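Long-range contact in sulfatase (Bacteroides fragilis CAG:558, PDB 6USS), which probably hydrolyses sulfate esters as a calcium-dependent arylsulfatase: residues 236-247 against 298-309. The protein carries 1 engineered substitution. Residues are numbered along the deposited sequence; the frame is centred on the assembly and turned at random.
Sequences TLEAIKALNHAK and SLGDLMDWLDKN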
loop_
_atom_site.group_PDB
_atom_site.type_symbol
_atom_site.label_atom_id
_atom_site.label_comp_id
_atom_site.label_asym_id
_atom_site.label_seq_id
_atom_site.Cartn_x
_atom_site.Cartn_y
_atom_site.Cartn_z
ATOM N N THR A 236 7.172 -0.084 19.009
ATOM C CA THR A 236 8.222 -1.094 18.916
ATOM C C THR A 236 7.643 -2.503 18.787
ATOM O O THR A 236 8.133 -3.305 17.986
ATOM C CB THR A 236 9.148 -0.997 20.130
ATOM O OG1 THR A 236 9.537 0.371 20.315
ATOM C CG2 THR A 236 10.379 -1.844 19.912
ATOM N N LEU A 237 6.597 -2.826 19.553
ATOM C CA LEU A 237 6.048 -4.175 19.478
ATOM C C LEU A 237 5.395 -4.442 18.125
ATOM O O LEU A 237 5.506 -5.556 17.595
ATOM C CB LEU A 237 5.054 -4.416 20.609
ATOM C CG LEU A 237 5.703 -4.361 21.988
ATOM C CD1 LEU A 237 4.629 -4.056 23.038
ATOM C CD2 LEU A 237 6.455 -5.660 22.301
ATOM N N GLU A 238 4.720 -3.440 17.541
ATOM C CA GLU A 238 4.151 -3.650 16.210
ATOM C C GLU A 238 5.231 -3.674 15.138
ATOM O O GLU A 238 5.108 -4.405 14.151
ATOM C CB GLU A 238 3.107 -2.584 15.895
ATOM C CG GLU A 238 1.927 -2.622 16.846
ATOM C CD GLU A 238 1.075 -3.895 16.705
ATOM O OE1 GLU A 238 0.545 -4.157 15.595
ATOM O OE2 GLU A 238 0.942 -4.631 17.711
ATOM N N ALA A 239 6.294 -2.894 15.311
ATOM C CA ALA A 239 7.424 -3.008 14.398
ATOM C C ALA A 239 8.044 -4.399 14.475
ATOM O O ALA A 239 8.432 -4.979 13.450
ATOM C CB ALA A 239 8.472 -1.939 14.704
ATOM N N ILE A 240 8.139 -4.963 15.680
ATOM C CA ILE A 240 8.735 -6.284 15.787
ATOM C C ILE A 240 7.883 -7.312 15.044
ATOM O O ILE A 240 8.417 -8.160 14.316
ATOM C CB ILE A 240 8.974 -6.646 17.265
ATOM C CG1 ILE A 240 10.131 -5.783 17.805
ATOM C CG2 ILE A 240 9.280 -8.130 17.409
ATOM C CD1 ILE A 240 10.704 -6.237 19.137
ATOM N N LYS A 241 6.545 -7.226 15.154
ATOM C CA LYS A 241 5.739 -8.177 14.391
ATOM C C LYS A 241 5.803 -7.922 12.899
ATOM O O LYS A 241 5.694 -8.872 12.122
ATOM C CB LYS A 241 4.267 -8.190 14.837
ATOM C CG LYS A 241 4.029 -8.173 16.327
ATOM C CD LYS A 241 2.608 -7.680 16.620
ATOM C CE LYS A 241 2.159 -8.010 18.049
ATOM N NZ LYS A 241 0.835 -7.352 18.323
ATOM N N ALA A 242 5.962 -6.672 12.477
ATOM C CA ALA A 242 6.110 -6.447 11.047
ATOM C C ALA A 242 7.391 -7.082 10.527
ATOM O O ALA A 242 7.440 -7.532 9.372
ATOM C CB ALA A 242 6.093 -4.956 10.726
ATOM N N LEU A 243 8.419 -7.147 11.384
ATOM C CA LEU A 243 9.703 -7.739 11.031
ATOM C C LEU A 243 9.640 -9.265 11.039
ATOM O O LEU A 243 10.233 -9.921 10.169
ATOM C CB LEU A 243 10.777 -7.247 12.001
ATOM C CG LEU A 243 11.310 -5.833 11.796
ATOM C CD1 LEU A 243 12.392 -5.506 12.821
ATOM C CD2 LEU A 243 11.854 -5.679 10.390
ATOM N N ASN A 244 8.935 -9.852 12.012
ATOM C CA ASN A 244 8.714 -11.292 11.966
ATOM C C ASN A 244 7.975 -11.685 10.687
ATOM O O ASN A 244 8.386 -12.616 9.988
ATOM C CB ASN A 244 7.978 -11.744 13.223
ATOM C CG ASN A 244 8.877 -11.703 14.462
ATOM O OD1 ASN A 244 10.074 -12.001 14.385
ATOM N ND2 ASN A 244 8.311 -11.316 15.600
ATOM N N HIS A 245 6.922 -10.947 10.331
ATOM C CA HIS A 245 6.232 -11.191 9.068
ATOM C C HIS A 245 7.185 -11.041 7.886
ATOM O O HIS A 245 7.134 -11.835 6.937
ATOM C CB HIS A 245 5.039 -10.236 8.933
ATOM C CG HIS A 245 3.889 -10.791 8.151
ATOM N ND1 HIS A 245 2.575 -10.504 8.461
ATOM C CD2 HIS A 245 3.851 -11.604 7.065
ATOM C CE1 HIS A 245 1.778 -11.130 7.609
ATOM N NE2 HIS A 245 2.527 -11.804 6.750
ATOM N N ALA A 246 8.084 -10.047 7.937
ATOM C CA ALA A 246 9.027 -9.831 6.837
ATOM C C ALA A 246 9.996 -11.001 6.670
ATOM O O ALA A 246 10.482 -11.252 5.559
ATOM C CB ALA A 246 9.804 -8.535 7.052
ATOM N N LYS A 247 10.285 -11.729 7.748
ATOM C CA LYS A 247 11.124 -12.911 7.618
ATOM C C LYS A 247 10.482 -13.972 6.719
ATOM O O LYS A 247 11.202 -14.788 6.134
ATOM C CB LYS A 247 11.423 -13.476 9.005
ATOM C CG LYS A 247 12.721 -13.017 9.611
ATOM C CD LYS A 247 13.123 -13.938 10.760
ATOM C CE LYS A 247 14.572 -14.457 10.589
ATOM N NZ LYS A 247 14.912 -15.613 11.505
ATOM N N SER A 298 13.476 1.438 22.591
ATOM C CA SER A 298 12.996 0.965 21.299
ATOM C C SER A 298 14.167 0.601 20.377
ATOM O O SER A 298 14.157 -0.460 19.731
ATOM C CB SER A 298 12.090 2.029 20.677
ATOM O OG SER A 298 11.719 1.703 19.345
ATOM N N LEU A 299 15.192 1.468 20.314
ATOM C CA LEU A 299 16.357 1.183 19.482
ATOM C C LEU A 299 17.018 -0.116 19.913
ATOM O O LEU A 299 17.353 -0.967 19.082
ATOM C CB LEU A 299 17.358 2.333 19.548
ATOM C CG LEU A 299 18.670 2.143 18.766
ATOM C CD1 LEU A 299 18.473 2.304 17.258
ATOM C CD2 LEU A 299 19.726 3.089 19.262
ATOM N N GLY A 300 17.218 -0.279 21.223
ATOM C CA GLY A 300 17.763 -1.527 21.722
ATOM C C GLY A 300 16.915 -2.728 21.350
ATOM O O GLY A 300 17.445 -3.779 20.987
ATOM N N ASP A 301 15.588 -2.585 21.424
ATOM C CA ASP A 301 14.704 -3.724 21.182
ATOM C C ASP A 301 14.788 -4.200 19.734
ATOM O O ASP A 301 14.784 -5.410 19.475
ATOM C CB ASP A 301 13.256 -3.372 21.536
ATOM C CG ASP A 301 13.033 -3.193 23.035
ATOM O OD1 ASP A 301 13.839 -3.698 23.845
ATOM O OD2 ASP A 301 12.026 -2.555 23.406
ATOM N N LEU A 302 14.848 -3.267 18.780
ATOM C CA LEU A 302 15.074 -3.652 17.390
ATOM C C LEU A 302 16.478 -4.232 17.199
ATOM O O LEU A 302 16.660 -5.207 16.455
ATOM C CB LEU A 302 14.846 -2.451 16.468
ATOM C CG LEU A 302 13.448 -1.845 16.563
ATOM C CD1 LEU A 302 13.339 -0.524 15.783
ATOM C CD2 LEU A 302 12.401 -2.867 16.090
ATOM N N MET A 303 17.482 -3.659 17.872
ATOM C CA MET A 303 18.838 -4.178 17.741
ATOM C C MET A 303 18.931 -5.610 18.266
ATOM O O MET A 303 19.626 -6.452 17.676
ATOM C CB MET A 303 19.827 -3.259 18.464
ATOM C CG MET A 303 20.113 -1.924 17.741
ATOM S SD MET A 303 20.965 -0.660 18.760
ATOM C CE MET A 303 22.648 -1.310 18.802
ATOM N N ASP A 304 18.225 -5.907 19.366
ATOM C CA ASP A 304 18.200 -7.271 19.884
ATOM C C ASP A 304 17.409 -8.176 18.964
ATOM O O ASP A 304 17.784 -9.337 18.765
ATOM C CB ASP A 304 17.605 -7.327 21.296
ATOM C CG ASP A 304 18.322 -6.415 22.276
ATOM O OD1 ASP A 304 19.479 -6.005 21.998
ATOM O OD2 ASP A 304 17.728 -6.104 23.334
ATOM N N TRP A 305 16.312 -7.664 18.391
ATOM C CA TRP A 305 15.564 -8.461 17.427
ATOM C C TRP A 305 16.457 -8.866 16.260
ATOM O O TRP A 305 16.461 -10.034 15.846
ATOM C CB TRP A 305 14.320 -7.716 16.931
ATOM C CG TRP A 305 13.519 -8.593 16.022
ATOM C CD1 TRP A 305 12.486 -9.427 16.372
ATOM C CD2 TRP A 305 13.715 -8.774 14.614
ATOM N NE1 TRP A 305 12.023 -10.098 15.264
ATOM C CE2 TRP A 305 12.759 -9.709 14.173
ATOM C CE3 TRP A 305 14.606 -8.232 13.681
ATOM C CZ2 TRP A 305 12.671 -10.112 12.846
ATOM C CZ3 TRP A 305 14.507 -8.631 12.357
ATOM C CH2 TRP A 305 13.549 -9.564 11.955
ATOM N N LEU A 306 17.239 -7.915 15.731
ATOM C CA LEU A 306 18.202 -8.231 14.674
ATOM C C LEU A 306 19.194 -9.301 15.118
ATOM O O LEU A 306 19.463 -10.251 14.371
ATOM C CB LEU A 306 18.956 -6.972 14.237
ATOM C CG LEU A 306 18.229 -5.878 13.449
ATOM C CD1 LEU A 306 19.149 -4.668 13.238
ATOM C CD2 LEU A 306 17.741 -6.426 12.121
ATOM N N ASP A 307 19.776 -9.134 16.319
ATOM C CA ASP A 307 20.750 -10.096 16.843
ATOM C C ASP A 307 20.158 -11.495 16.900
ATOM O O ASP A 307 20.803 -12.465 16.489
ATOM C CB ASP A 307 21.228 -9.705 18.252
ATOM C CG ASP A 307 22.187 -8.526 18.254
ATOM O OD1 ASP A 307 22.967 -8.377 17.286
ATOM O OD2 ASP A 307 22.169 -7.737 19.230
ATOM N N LYS A 308 18.923 -11.616 17.391
ATOM C CA LYS A 308 18.338 -12.917 17.676
ATOM C C LYS A 308 17.720 -13.591 16.460
ATOM O O LYS A 308 17.385 -14.771 16.556
ATOM C CB LYS A 308 17.302 -12.796 18.811
ATOM C CG LYS A 308 17.976 -12.788 20.192
ATOM C CD LYS A 308 17.655 -11.535 21.036
ATOM C CE LYS A 308 16.170 -11.458 21.444
ATOM N NZ LYS A 308 15.895 -10.332 22.383
ATOM N N ASN A 309 17.571 -12.901 15.328
ATOM C CA ASN A 309 17.039 -13.520 14.118
ATOM C C ASN A 309 18.077 -13.616 13.004
ATOM O O ASN A 309 17.716 -13.845 11.845
ATOM C CB ASN A 309 15.809 -12.761 13.621
ATOM C CG ASN A 309 14.662 -12.777 14.625
ATOM O OD1 ASN A 309 13.776 -13.626 14.552
ATOM N ND2 ASN A 309 14.663 -11.819 15.550
HETATM O O HOH W 1 10.428 -0.169 23.339
#
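W305 drops its indole as a knob into a hole made by I240, L243, N244 and K247, joining two nearly parallel helices that lie side by side against the large mixed sheet of the sulfatase fold. The axes of the two segments approach to 10.2 Å at a shallow crossing angle of -20°. With CG anti to the backbone N (chi1 -176°), the indole of W305 points toward the facing helix. CB of L243 lies over one face in a CH-pi contact, 3.7 Å from the centroid of the six-membered ring, while CG2 of I240 packs obliquely against CD1 of the indole. At the edge, NE1 of W305 donates to OD1 of N244 (2.9 Å, N-H...O 153°); the oxygen lies in the indole plane, but the donor stands above the plane of the N244 amide. The opposite face of the indole is met toward its rim by ND2 of N309, which also bonds O of W305 at 2.6 Å and thereby fixes the asparagine just past the helix end. Here K247 reaches across, and its NZ makes a weak bond to O of N309 (3.3 Å). At the other end the helices draw closer: OG1 of T236 and OG of S298 form a close hydroxyl pair (2.7 Å), the first also bonded to O of S232, the second to NE2 of H259. A water lies within hydrogen-bonding distance of OG1 of T236 and OD2 of D301, whose carboxylate salt-bridges K297. On the inner side, A239, S298 and L302 rest on M257 and L243 on F253, both of strand 253-258, while S298 and L302 also touch F39 of the adjacent parallel strand 35-41.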